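PDB 4I3F: serine hydrolase CCSP0084 from Cycloclasticus sp. P1, which probably hydrolyses carbon-carbon bonds of meta-cleavage products from aromatic hydrocarbon breakdown, and also esters, as a serine hydrolase of the alpha/beta-hydrolase fold. Local coordinates for residues C91-N94 with H98-D101; L86-C91 with R211-A216; G30-F35 with V104-D109; P79-F84 with N124-G129; H51-G56 with K163-Y168. One frame throughout, in Å; residues are numbered along the deposited sequence. Where two conformers were deposited one is given.

Contact 1 (C91-N94 with H98-D101)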
# COMPACT_ATOMS: atom_id res chain seq x y z
N CYS A 91 7.67 -2.27 -19.90
CA CYS A 91 9.00 -2.88 -20.03
C CYS A 91 9.49 -3.19 -18.62
O CYS A 91 10.41 -2.55 -18.11
CB CYS A 91 9.96 -1.92 -20.73
SG CYS A 91 11.30 -2.66 -21.69
N PRO A 92 8.86 -4.18 -17.97
CA PRO A 92 9.12 -4.44 -16.55
C PRO A 92 10.57 -4.82 -16.32
O PRO A 92 11.08 -5.72 -16.99
CB PRO A 92 8.20 -5.63 -16.23
CG PRO A 92 7.95 -6.29 -17.55
CD PRO A 92 7.95 -5.18 -18.56
N PRO A 93 11.24 -4.14 -15.39
CA PRO A 93 12.62 -4.52 -15.08
C PRO A 93 12.63 -5.60 -14.01
O PRO A 93 11.56 -5.97 -13.52
CB PRO A 93 13.19 -3.23 -14.49
CG PRO A 93 12.02 -2.66 -13.73
CD PRO A 93 10.79 -2.98 -14.60
N ASN A 94 13.81 -6.10 -13.65
CA ASN A 94 13.93 -6.94 -12.47
C ASN A 94 14.68 -6.21 -11.37
O ASN A 94 15.52 -5.35 -11.64
CB ASN A 94 14.60 -8.28 -12.81
CG ASN A 94 13.65 -9.25 -13.49
OD1 ASN A 94 13.35 -9.13 -14.67
ND2 ASN A 94 13.16 -10.23 -12.73
N HIS A 98 14.66 -0.99 -8.63
CA HIS A 98 14.20 -0.42 -9.89
C HIS A 98 12.69 -0.26 -9.95
O HIS A 98 12.19 0.65 -10.60
CB HIS A 98 14.72 -1.26 -11.04
CG HIS A 98 16.19 -1.52 -10.94
ND1 HIS A 98 17.11 -0.49 -10.95
CD2 HIS A 98 16.89 -2.66 -10.76
CE1 HIS A 98 18.32 -0.99 -10.80
NE2 HIS A 98 18.22 -2.31 -10.69
N TRP A 99 11.97 -1.15 -9.27
CA TRP A 99 10.52 -1.01 -9.21
C TRP A 99 10.14 0.16 -8.31
O TRP A 99 9.21 0.89 -8.61
CB TRP A 99 9.86 -2.31 -8.78
CG TRP A 99 9.70 -3.26 -9.91
CD1 TRP A 99 10.56 -4.25 -10.28
CD2 TRP A 99 8.62 -3.28 -10.86
NE1 TRP A 99 10.08 -4.89 -11.40
CE2 TRP A 99 8.89 -4.32 -11.77
CE3 TRP A 99 7.45 -2.53 -11.02
CZ2 TRP A 99 8.03 -4.63 -12.83
CZ3 TRP A 99 6.61 -2.83 -12.08
CH2 TRP A 99 6.90 -3.88 -12.97
N ILE A 100 10.89 0.36 -7.22
CA ILE A 100 10.64 1.52 -6.37
C ILE A 100 10.78 2.82 -7.16
O ILE A 100 9.96 3.73 -7.02
CB ILE A 100 11.55 1.53 -5.12
CG1 ILE A 100 11.14 0.41 -4.16
CG2 ILE A 100 11.47 2.87 -4.40
CD1 ILE A 100 12.24 -0.01 -3.18
N ASP A 101 11.81 2.91 -8.01
CA ASP A 101 11.99 4.08 -8.88
C ASP A 101 10.75 4.30 -9.76
O ASP A 101 10.24 5.42 -9.87
CB ASP A 101 13.24 3.92 -9.75
CG ASP A 101 14.53 4.01 -8.95
OD1 ASP A 101 14.51 4.55 -7.82
OD2 ASP A 101 15.57 3.55 -9.47
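The pyrrolidine ring of P93 lies over one face of the W99 indole, with CG 4.0 Å from the centroid of the five-membered ring, a CH-pi contact close to the ring normal. Its CD sits nearer the rim of the same face, 3.7 Å from W99 CE2. P92 joins obliquely from the six-membered end, its CB 3.5 Å from W99 CZ2, and the two prolines together follow the length of the indole. The first torsion of W99 sets CG beside the backbone N and anti to the carbonyl carbon (chi1 -82°), which carries the indole off the helix to meet the loop. Its NE1 donates to P93 O at 2.8 Å, but the bond is bent (138°) and reaches the oxygen from well above the carbonyl plane. In the alpha/beta-hydrolase fold this is the connection from strand 75-79 into helix 96-113, and here the loop folds back on the first turn of its own helix, where Q213 and M217 of helix 208-217 also touch W99. A leucine in place of W99 would probably leave P93 O without its indole donor and P93 without the flat face it lies over. At the more exposed end, N94 O comes to the edge of the H98 imidazole, 3.1 Å from CD2, while H98 CB touches P93 CG.

Contact 2 (L86-C91 with R211-A216)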
# COMPACT_ATOMS: atom_id res chain seq x y z
N LEU A 86 -4.43 -3.59 -13.35
CA LEU A 86 -4.54 -3.10 -14.73
C LEU A 86 -3.56 -1.97 -15.01
O LEU A 86 -3.77 -1.16 -15.92
CB LEU A 86 -5.97 -2.65 -15.02
CG LEU A 86 -7.00 -3.78 -14.97
CD1 LEU A 86 -8.40 -3.21 -15.08
CD2 LEU A 86 -6.75 -4.78 -16.07
N SER A 87 -2.48 -1.92 -14.23
CA SER A 87 -1.40 -0.96 -14.50
C SER A 87 -0.10 -1.67 -14.89
O SER A 87 0.97 -1.37 -14.34
CB SER A 87 -1.17 -0.06 -13.29
OG SER A 87 -2.29 0.78 -13.07
N GLN A 88 -0.19 -2.61 -15.83
CA GLN A 88 0.99 -3.32 -16.26
C GLN A 88 2.03 -2.38 -16.88
O GLN A 88 1.70 -1.49 -17.66
CB GLN A 88 0.62 -4.45 -17.22
CG GLN A 88 -0.26 -5.50 -16.55
CD GLN A 88 0.39 -6.11 -15.32
OE1 GLN A 88 1.43 -6.75 -15.42
NE2 GLN A 88 -0.21 -5.91 -14.15
N HIS A 89 3.28 -2.58 -16.49
CA HIS A 89 4.37 -1.77 -17.00
C HIS A 89 4.69 -2.22 -18.42
O HIS A 89 4.47 -3.37 -18.79
CB HIS A 89 5.61 -1.88 -16.09
CG HIS A 89 6.61 -0.79 -16.31
ND1 HIS A 89 7.66 -0.90 -17.20
CD2 HIS A 89 6.72 0.44 -15.75
CE1 HIS A 89 8.37 0.21 -17.18
NE2 HIS A 89 7.82 1.04 -16.31
N ASN A 90 5.19 -1.29 -19.23
CA ASN A 90 5.46 -1.55 -20.63
C ASN A 90 6.76 -2.33 -20.86
O ASN A 90 6.93 -2.96 -21.91
CB ASN A 90 5.50 -0.23 -21.40
CG ASN A 90 6.59 0.70 -20.90
OD1 ASN A 90 7.59 0.94 -21.59
ND2 ASN A 90 6.41 1.23 -19.71
N CYS A 91 7.67 -2.27 -19.90
CA CYS A 91 9.00 -2.88 -20.03
C CYS A 91 9.49 -3.19 -18.62
O CYS A 91 10.41 -2.55 -18.11
CB CYS A 91 9.96 -1.92 -20.73
SG CYS A 91 11.30 -2.66 -21.69
N ARG A 211 1.13 -12.28 -13.15
CA ARG A 211 2.20 -13.08 -12.55
C ARG A 211 3.61 -12.61 -12.91
O ARG A 211 4.47 -12.47 -12.03
CB ARG A 211 2.03 -14.55 -12.94
CG ARG A 211 3.24 -15.41 -12.63
CD ARG A 211 2.97 -16.86 -12.98
NE ARG A 211 3.99 -17.74 -12.42
CZ ARG A 211 3.90 -19.06 -12.41
NH1 ARG A 211 2.84 -19.67 -12.92
NH2 ARG A 211 4.87 -19.79 -11.87
N LEU A 212 3.85 -12.37 -14.20
CA LEU A 212 5.20 -12.09 -14.69
C LEU A 212 5.81 -10.85 -14.04
O LEU A 212 6.98 -10.85 -13.68
CB LEU A 212 5.19 -11.93 -16.21
CG LEU A 212 4.97 -13.24 -16.96
CD1 LEU A 212 4.71 -12.99 -18.43
CD2 LEU A 212 6.18 -14.14 -16.79
N GLN A 213 5.02 -9.79 -13.88
CA GLN A 213 5.57 -8.58 -13.31
C GLN A 213 5.76 -8.67 -11.79
O GLN A 213 6.69 -8.09 -11.25
CB GLN A 213 4.76 -7.36 -13.77
CG GLN A 213 4.61 -7.34 -15.29
CD GLN A 213 4.37 -5.96 -15.87
OE1 GLN A 213 4.22 -4.99 -15.14
NE2 GLN A 213 4.32 -5.88 -17.20
N PHE A 214 4.90 -9.42 -11.10
CA PHE A 214 5.07 -9.62 -9.66
C PHE A 214 6.37 -10.39 -9.40
O PHE A 214 7.11 -10.08 -8.47
CB PHE A 214 3.88 -10.40 -9.08
CG PHE A 214 3.88 -10.50 -7.57
CD1 PHE A 214 3.25 -9.54 -6.80
CD2 PHE A 214 4.51 -11.56 -6.93
CE1 PHE A 214 3.24 -9.63 -5.41
CE2 PHE A 214 4.52 -11.66 -5.54
CZ PHE A 214 3.89 -10.70 -4.78
N GLU A 215 6.63 -11.40 -10.23
CA GLU A 215 7.86 -12.17 -10.11
C GLU A 215 9.09 -11.28 -10.31
O GLU A 215 10.13 -11.48 -9.68
CB GLU A 215 7.88 -13.32 -11.12
CG GLU A 215 6.84 -14.40 -10.85
CD GLU A 215 6.85 -15.50 -11.91
OE1 GLU A 215 6.68 -16.68 -11.54
OE2 GLU A 215 7.01 -15.19 -13.11
N ALA A 216 8.96 -10.29 -11.19
CA ALA A 216 10.08 -9.41 -11.51
C ALA A 216 10.37 -8.40 -10.40
O ALA A 216 11.52 -7.99 -10.22
CB ALA A 216 9.83 -8.70 -12.83
O HOH W 1 2.26 -9.48 -14.95
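Two hydrogen bonds tie the side-chain amide of Q213 to both backbone polar atoms of H89. H89 N gives its hydrogen to Q213 OE1 at 2.9 Å, in the carbonyl plane and on a lone pair; in return Q213 NE2 donates to H89 O at 3.0 Å, nearly straight (160°). Gripped at both ends, the carboxamide is fixed in its rotation and satisfies both the N-H and the carbonyl of the loop residue. Q213 reaches it with a chain extended beyond CG. Outside this pair, water 1 accepts from Q213 N (3.0 Å) and donates to OE1 of Q88 in the conformer given, one of two deposited. The Q88 and Q213 side chains cross obliquely, amide planes 49° apart, with Q88 OE1 3.1 Å from Q213 CD, and Q88 NE2 is bound to G85 O. H89 CB packs against Q213 OE1 at 3.5 Å, while its imidazole leads away: ND1 accepts from C91 N, and the ring meets that of F32. Helix 208-217 lies in the long insertion between strands 142-148 and 243-248, the place of the helical cap in alpha/beta hydrolases, and the contact probably joins that cap to the loop leaving core strand 75-79.

Contact 3 (G30-F35 with V104-D109)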
# COMPACT_ATOMS: atom_id res chain seq x y z
N GLY A 30 3.75 8.43 -17.83
CA GLY A 30 5.02 8.09 -18.44
C GLY A 30 4.85 7.10 -19.58
O GLY A 30 4.05 7.32 -20.48
N SER A 31 5.59 5.99 -19.52
CA SER A 31 5.65 5.05 -20.63
C SER A 31 4.54 4.00 -20.61
O SER A 31 4.49 3.14 -21.49
CB SER A 31 7.02 4.36 -20.66
OG SER A 31 7.26 3.67 -19.44
N PHE A 32 3.66 4.06 -19.61
CA PHE A 32 2.59 3.08 -19.51
C PHE A 32 1.31 3.72 -18.99
O PHE A 32 1.34 4.86 -18.51
CB PHE A 32 3.00 1.93 -18.58
CG PHE A 32 3.30 2.37 -17.19
CD1 PHE A 32 2.34 2.24 -16.19
CD2 PHE A 32 4.54 2.92 -16.86
CE1 PHE A 32 2.61 2.66 -14.90
CE2 PHE A 32 4.81 3.33 -15.57
CZ PHE A 32 3.84 3.21 -14.58
N ASN A 33 0.19 3.00 -19.07
CA ASN A 33 -1.07 3.51 -18.52
C ASN A 33 -1.34 3.05 -17.10
O ASN A 33 -1.09 1.90 -16.76
CB ASN A 33 -2.24 3.13 -19.42
CG ASN A 33 -2.28 3.93 -20.69
OD1 ASN A 33 -2.04 5.13 -20.68
ND2 ASN A 33 -2.57 3.26 -21.80
N THR A 34 -1.89 3.96 -16.30
CA THR A 34 -2.30 3.63 -14.94
C THR A 34 -3.81 3.50 -14.83
O THR A 34 -4.55 4.38 -15.27
CB THR A 34 -1.82 4.70 -13.94
OG1 THR A 34 -0.41 4.57 -13.75
CG2 THR A 34 -2.51 4.53 -12.59
N PHE A 35 -4.28 2.39 -14.26
CA PHE A 35 -5.70 2.24 -13.99
C PHE A 35 -6.00 2.98 -12.69
O PHE A 35 -5.33 2.75 -11.68
CB PHE A 35 -6.09 0.77 -13.88
CG PHE A 35 -7.56 0.57 -13.61
CD1 PHE A 35 -8.49 0.71 -14.62
CD2 PHE A 35 -8.00 0.25 -12.33
CE1 PHE A 35 -9.84 0.53 -14.38
CE2 PHE A 35 -9.34 0.07 -12.07
CZ PHE A 35 -10.27 0.21 -13.10
N VAL A 104 7.59 5.36 -7.52
CA VAL A 104 7.68 6.77 -7.15
C VAL A 104 7.30 7.65 -8.34
O VAL A 104 6.42 8.51 -8.22
CB VAL A 104 9.08 7.12 -6.58
CG1 VAL A 104 9.27 8.63 -6.44
CG2 VAL A 104 9.29 6.42 -5.23
N GLN A 105 7.94 7.44 -9.49
CA GLN A 105 7.66 8.29 -10.65
C GLN A 105 6.21 8.15 -11.12
O GLN A 105 5.60 9.12 -11.58
CB GLN A 105 8.64 8.03 -11.81
CG GLN A 105 8.57 9.08 -12.91
CD GLN A 105 8.92 10.47 -12.41
OE1 GLN A 105 9.94 10.67 -11.75
NE2 GLN A 105 8.07 11.45 -12.74
N GLN A 106 5.65 6.96 -10.99
CA GLN A 106 4.25 6.75 -11.35
C GLN A 106 3.32 7.70 -10.60
O GLN A 106 2.40 8.28 -11.18
CB GLN A 106 3.83 5.30 -11.09
CG GLN A 106 2.34 5.05 -11.39
CD GLN A 106 1.86 3.69 -10.94
OE1 GLN A 106 2.47 3.05 -10.08
NE2 GLN A 106 0.75 3.23 -11.51
N GLN A 107 3.55 7.87 -9.30
CA GLN A 107 2.65 8.70 -8.52
C GLN A 107 2.82 10.17 -8.84
O GLN A 107 1.84 10.93 -8.84
CB GLN A 107 2.82 8.45 -7.01
CG GLN A 107 2.64 6.99 -6.59
CD GLN A 107 1.48 6.31 -7.30
OE1 GLN A 107 0.39 6.87 -7.40
NE2 GLN A 107 1.70 5.11 -7.79
N ILE A 108 4.05 10.59 -9.11
CA ILE A 108 4.31 11.96 -9.54
C ILE A 108 3.65 12.22 -10.90
O ILE A 108 3.00 13.25 -11.10
CB ILE A 108 5.81 12.26 -9.62
CG1 ILE A 108 6.46 12.09 -8.25
CG2 ILE A 108 6.05 13.67 -10.16
CD1 ILE A 108 5.86 13.00 -7.19
N ASP A 109 3.81 11.27 -11.83
CA ASP A 109 3.19 11.37 -13.14
C ASP A 109 1.67 11.39 -13.05
O ASP A 109 1.00 12.04 -13.85
CB ASP A 109 3.63 10.22 -14.05
CG ASP A 109 5.08 10.32 -14.47
OD1 ASP A 109 5.67 11.43 -14.36
OD2 ASP A 109 5.64 9.30 -14.93
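The F32 phenyl ring turns its edge to Q106: NE2 lies near the ring plane, 3.9 Å from CE1, and the ring and amide planes stand 65° apart. F32 CZ rests 4.0 Å from Q106 CG, so the aliphatic part of the glutamine packs along the same rim; S31 OG lies in the ring plane beyond the other rim, by CD2. H89, outside the two segments, also meets the F32 ring. Q106 runs out extended from helix 96-113, CG anti to the backbone N (chi1 177°), until its amide reaches strand 32-39. There NE2 donates to T34 OG1 at 2.9 Å; the bond is nearly straight (168°), and the hydroxyl oxygen lies in the amide plane. T34 OG1 is also hydrogen-bonded to T29 OG1. Nearer the surface, D109 OD2 faces the turn before the strand, 3.6 Å from G30 N, too far for a hydrogen bond, and D109 OD1 accepts from Q105 NE2 at 2.9 Å. G30 has positive phi, and a side chain there would run into D109 OD2. The helix thus packs against strand 32-39, in the antiparallel part of the sheet, through a buried carboxamide. Q106 NE2 also bonds D80 O and Q106 OE1 bonds A82 N, so three hydrogen bonds fix which way the amide is turned; flipped, it would probably set its oxygen against D80 O and its N-H against that of A82.

Contact 4 (P79-F84 with N124-G129)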
# COMPACT_ATOMS: atom_id res chain seq x y z
N PRO A 79 -4.84 4.37 -7.37
CA PRO A 79 -4.43 3.69 -8.60
C PRO A 79 -3.96 2.25 -8.36
O PRO A 79 -3.51 1.93 -7.26
CB PRO A 79 -3.23 4.52 -9.04
CG PRO A 79 -2.60 4.98 -7.71
CD PRO A 79 -3.80 5.28 -6.85
N ASP A 80 -4.08 1.41 -9.38
CA ASP A 80 -3.32 0.17 -9.40
C ASP A 80 -1.87 0.58 -9.58
O ASP A 80 -1.52 1.34 -10.49
CB ASP A 80 -3.74 -0.75 -10.55
CG ASP A 80 -5.09 -1.43 -10.32
OD1 ASP A 80 -5.71 -1.24 -9.25
OD2 ASP A 80 -5.54 -2.16 -11.23
N ILE A 81 -1.01 0.10 -8.68
CA ILE A 81 0.40 0.46 -8.71
C ILE A 81 1.05 -0.32 -9.85
O ILE A 81 0.60 -1.42 -10.19
CB ILE A 81 1.02 0.19 -7.32
CG1 ILE A 81 0.39 1.13 -6.29
CG2 ILE A 81 2.52 0.37 -7.31
CD1 ILE A 81 0.77 0.81 -4.86
N ALA A 82 2.06 0.27 -10.47
CA ALA A 82 2.66 -0.32 -11.67
C ALA A 82 3.06 -1.77 -11.43
O ALA A 82 3.62 -2.11 -10.39
CB ALA A 82 3.86 0.52 -12.13
N GLY A 83 2.72 -2.62 -12.39
CA GLY A 83 3.00 -4.04 -12.26
C GLY A 83 1.86 -4.82 -11.62
O GLY A 83 1.86 -6.05 -11.64
N PHE A 84 0.91 -4.11 -11.02
CA PHE A 84 -0.23 -4.76 -10.36
C PHE A 84 -1.50 -4.46 -11.13
O PHE A 84 -1.59 -3.42 -11.77
CB PHE A 84 -0.42 -4.24 -8.94
CG PHE A 84 0.67 -4.63 -7.98
CD1 PHE A 84 0.55 -5.79 -7.23
CD2 PHE A 84 1.79 -3.83 -7.81
CE1 PHE A 84 1.54 -6.16 -6.33
CE2 PHE A 84 2.79 -4.20 -6.92
CZ PHE A 84 2.67 -5.37 -6.18
N ASN A 124 -0.19 1.31 2.27
CA ASN A 124 -0.15 0.00 2.91
C ASN A 124 1.08 -0.76 2.48
O ASN A 124 1.32 -0.92 1.29
CB ASN A 124 -1.40 -0.80 2.51
CG ASN A 124 -1.28 -2.30 2.82
OD1 ASN A 124 -0.46 -2.73 3.64
ND2 ASN A 124 -2.13 -3.11 2.18
N SER A 125 1.85 -1.26 3.45
CA SER A 125 2.98 -2.16 3.17
C SER A 125 3.89 -1.60 2.09
O SER A 125 4.53 -0.56 2.27
CB SER A 125 2.46 -3.54 2.76
OG SER A 125 3.51 -4.40 2.39
N MET A 126 3.94 -2.30 0.96
CA MET A 126 4.71 -1.85 -0.19
C MET A 126 4.35 -0.42 -0.55
O MET A 126 5.22 0.41 -0.80
CB MET A 126 4.49 -2.77 -1.39
CG MET A 126 5.22 -2.34 -2.65
SD MET A 126 4.31 -1.15 -3.66
CE MET A 126 2.83 -2.08 -4.06
N GLY A 127 3.05 -0.13 -0.57
CA GLY A 127 2.57 1.23 -0.85
C GLY A 127 3.01 2.24 0.19
O GLY A 127 3.20 3.43 -0.12
N GLY A 128 3.17 1.79 1.44
CA GLY A 128 3.71 2.63 2.49
C GLY A 128 5.19 2.90 2.26
O GLY A 128 5.69 3.99 2.56
N GLY A 129 5.90 1.89 1.75
CA GLY A 129 7.29 2.08 1.38
C GLY A 129 7.42 3.11 0.26
O GLY A 129 8.27 4.01 0.32
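M126 puts its terminal methyl between I81 and F84, and almost the whole contact runs through that one carbon. CE lies 3.6 Å from I81 CD1 and equally 3.6 Å from F84 CE2. The isoleucine and the methionine meet tip to tip: I81 points at the helix with an extended chain (chi2 171°), and its CD1 also comes within 4.4 Å of G127 CA. The F84 ring is approached obliquely, with its CZ 3.9 Å from M126 CE. M126 leaves the helix with CG anti to the backbone N, then bends at both following torsions (chi2 -86°), which brings the methyl into the angle between its two neighbours; this holds for the conformer given, one of two deposited. No hydrogen bond crosses the contact, and all four touching residues are buried. I81 and F84 can flank one methyl because they are the ends of a type II turn, closed by F84 N to I81 O at 2.8 Å. G83 holds the turn position whose backbone angles call for glycine, and I81 O lies at the edge of the F84 ring. On its other sides F84 meets the H51 ring edge-to-face, and I81 touches W103. On the helix side, a side chain at G127, G128 or G129 would be crowded by the carbonyl oxygen three residues before it. The sharp strand-to-helix turn with S125 in a strained backbone conformation matches the GxSxG nucleophile elbow of alpha/beta hydrolases, with S125 the probable nucleophile and M126 directly after it.

Contact 5 (H51-G56 with K163-Y168)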
# COMPACT_ATOMS: atom_id res chain seq x y z
N HIS A 51 -1.92 0.88 -2.45
CA HIS A 51 -2.19 -0.47 -1.95
C HIS A 51 -0.93 -1.30 -1.65
O HIS A 51 0.19 -0.85 -1.91
CB HIS A 51 -3.08 -1.20 -2.95
CG HIS A 51 -2.39 -1.54 -4.24
ND1 HIS A 51 -2.71 -0.95 -5.44
CD2 HIS A 51 -1.42 -2.45 -4.51
CE1 HIS A 51 -1.96 -1.47 -6.40
NE2 HIS A 51 -1.17 -2.38 -5.86
N GLY A 52 -1.13 -2.50 -1.09
CA GLY A 52 -0.03 -3.37 -0.70
C GLY A 52 0.41 -4.36 -1.77
O GLY A 52 0.08 -4.20 -2.94
N SER A 53 1.16 -5.38 -1.37
CA SER A 53 1.75 -6.28 -2.36
C SER A 53 1.39 -7.76 -2.17
O SER A 53 2.22 -8.64 -2.43
CB SER A 53 3.28 -6.12 -2.38
OG SER A 53 3.83 -6.25 -1.07
N GLY A 54 0.16 -8.04 -1.75
CA GLY A 54 -0.31 -9.41 -1.78
C GLY A 54 -0.37 -9.85 -3.24
O GLY A 54 -0.53 -9.01 -4.12
N PRO A 55 -0.19 -11.15 -3.51
CA PRO A 55 -0.37 -11.58 -4.90
C PRO A 55 -1.76 -11.22 -5.41
O PRO A 55 -2.76 -11.39 -4.70
CB PRO A 55 -0.21 -13.10 -4.81
CG PRO A 55 0.68 -13.31 -3.62
CD PRO A 55 0.34 -12.22 -2.65
N GLY A 56 -1.84 -10.68 -6.62
CA GLY A 56 -3.13 -10.26 -7.15
C GLY A 56 -3.64 -8.97 -6.55
O GLY A 56 -4.79 -8.59 -6.78
N LYS A 163 6.22 -16.00 2.09
CA LYS A 163 5.22 -16.77 1.36
C LYS A 163 4.45 -15.89 0.37
O LYS A 163 3.99 -16.37 -0.67
CB LYS A 163 4.27 -17.50 2.32
CG LYS A 163 4.89 -18.78 2.90
CD LYS A 163 4.12 -19.33 4.11
CE LYS A 163 4.76 -20.62 4.61
NZ LYS A 163 4.06 -21.20 5.79
N GLY A 164 4.32 -14.61 0.71
CA GLY A 164 3.66 -13.66 -0.18
C GLY A 164 4.50 -13.28 -1.39
O GLY A 164 4.08 -13.48 -2.54
N TRP A 165 5.69 -12.74 -1.15
CA TRP A 165 6.54 -12.26 -2.24
C TRP A 165 7.11 -13.39 -3.09
O TRP A 165 7.48 -13.17 -4.25
CB TRP A 165 7.66 -11.37 -1.69
CG TRP A 165 7.21 -9.98 -1.31
CD1 TRP A 165 5.95 -9.47 -1.38
CD2 TRP A 165 8.04 -8.92 -0.80
NE1 TRP A 165 5.94 -8.15 -0.95
CE2 TRP A 165 7.22 -7.80 -0.59
CE3 TRP A 165 9.41 -8.82 -0.50
CZ2 TRP A 165 7.71 -6.59 -0.09
CZ3 TRP A 165 9.90 -7.61 -0.01
CH2 TRP A 165 9.05 -6.52 0.19
N GLU A 166 7.16 -14.60 -2.54
CA GLU A 166 7.68 -15.74 -3.28
C GLU A 166 6.58 -16.76 -3.57
O GLU A 166 6.87 -17.92 -3.82
CB GLU A 166 8.85 -16.38 -2.51
CG GLU A 166 9.94 -15.38 -2.11
CD GLU A 166 11.14 -16.02 -1.44
OE1 GLU A 166 11.28 -17.26 -1.51
OE2 GLU A 166 11.94 -15.28 -0.82
N PHE A 167 5.33 -16.31 -3.54
CA PHE A 167 4.17 -17.13 -3.88
C PHE A 167 4.32 -17.92 -5.18
O PHE A 167 4.00 -19.10 -5.24
CB PHE A 167 2.91 -16.24 -3.96
CG PHE A 167 1.69 -16.93 -4.52
CD1 PHE A 167 0.89 -17.73 -3.71
CD2 PHE A 167 1.34 -16.76 -5.86
CE1 PHE A 167 -0.23 -18.37 -4.23
CE2 PHE A 167 0.22 -17.39 -6.38
CZ PHE A 167 -0.57 -18.19 -5.57
N TYR A 168 4.80 -17.27 -6.23
CA TYR A 168 4.82 -17.93 -7.54
C TYR A 168 5.88 -19.03 -7.71
O TYR A 168 5.95 -19.65 -8.76
CB TYR A 168 4.92 -16.91 -8.66
CG TYR A 168 3.67 -16.06 -8.84
CD1 TYR A 168 2.52 -16.58 -9.41
CD2 TYR A 168 3.67 -14.73 -8.44
CE1 TYR A 168 1.39 -15.80 -9.57
CE2 TYR A 168 2.54 -13.94 -8.61
CZ TYR A 168 1.41 -14.48 -9.18
OH TYR A 168 0.30 -13.68 -9.34
O HOH W 2 0.19 -11.09 -8.08
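The glycine-rich loop H51-G56, whose HGSGPG sequence resembles the oxyanion-hole loop of meta-cleavage product hydrolases, meets segment K163-Y168 through S53 and P55. W165 NE1 donates to S53 OG at 2.8 Å; the bond is almost straight (169°) and the hydroxyl lies at the indole edge, in the ring plane. S53 OG stands between its backbone N and carbonyl carbon (chi1 53°), which turns it to the indole, and S53 O also lies in the plane at that edge. The CB of W165 points away from the loop, yet the ring swings back so that its pyrrole side faces the serine. Replacing W165 by a phenylalanine is likely to leave S53 OG without this donor and its hydroxyl freer to turn. In the fold, S53 lies in the loop that follows core strand 46-50 and touches S125 of the probable nucleophile elbow, whereas helix 159-165 lies in the insertion after strand 142-148, the place of the cap; the bond therefore probably joins cap to core beside the likely active site. F218 stacks on the W165 ring. Further along, the P55 ring lies against the helix end, with CG 3.6 Å from G164 O and 3.7 Å from F167 CB, while its CB approaches F167 CD2 at 4.1 Å. P55 and F167 both touch L179 of helix 173-182. F167 CD2 sits over the centre of the Y168 ring, 3.6 Å above its plane. Y168 OH, also bonded to V205 O, accepts from water 2 at 2.9 Å; the water lies so close to G56 N that this last link is doubtful.

How the contacts relate
Contacts 1, 2 and 4 each draw on the connection from strand 75-79 to helix 96-113. Segments 79-84, 86-91 and 91-94 follow one another along it, and contacts 1 and 3 share that helix; contacts 1 and 2 have C91 in common, their centres about 9 Å apart. Contact 4 is the most central, about 5 Å from the centre of the chain, and touches each of the others. Contacts 2 and 5 join core loops to probable cap helices 208-217 and 159-165, whereas contact 3, about 21 Å from contact 5 between centres, lies wholly in the alpha/beta core domain, strand 32-39 on helix 96-113. The series thus leads from the antiparallel strands past the probable nucleophile elbow to the cap.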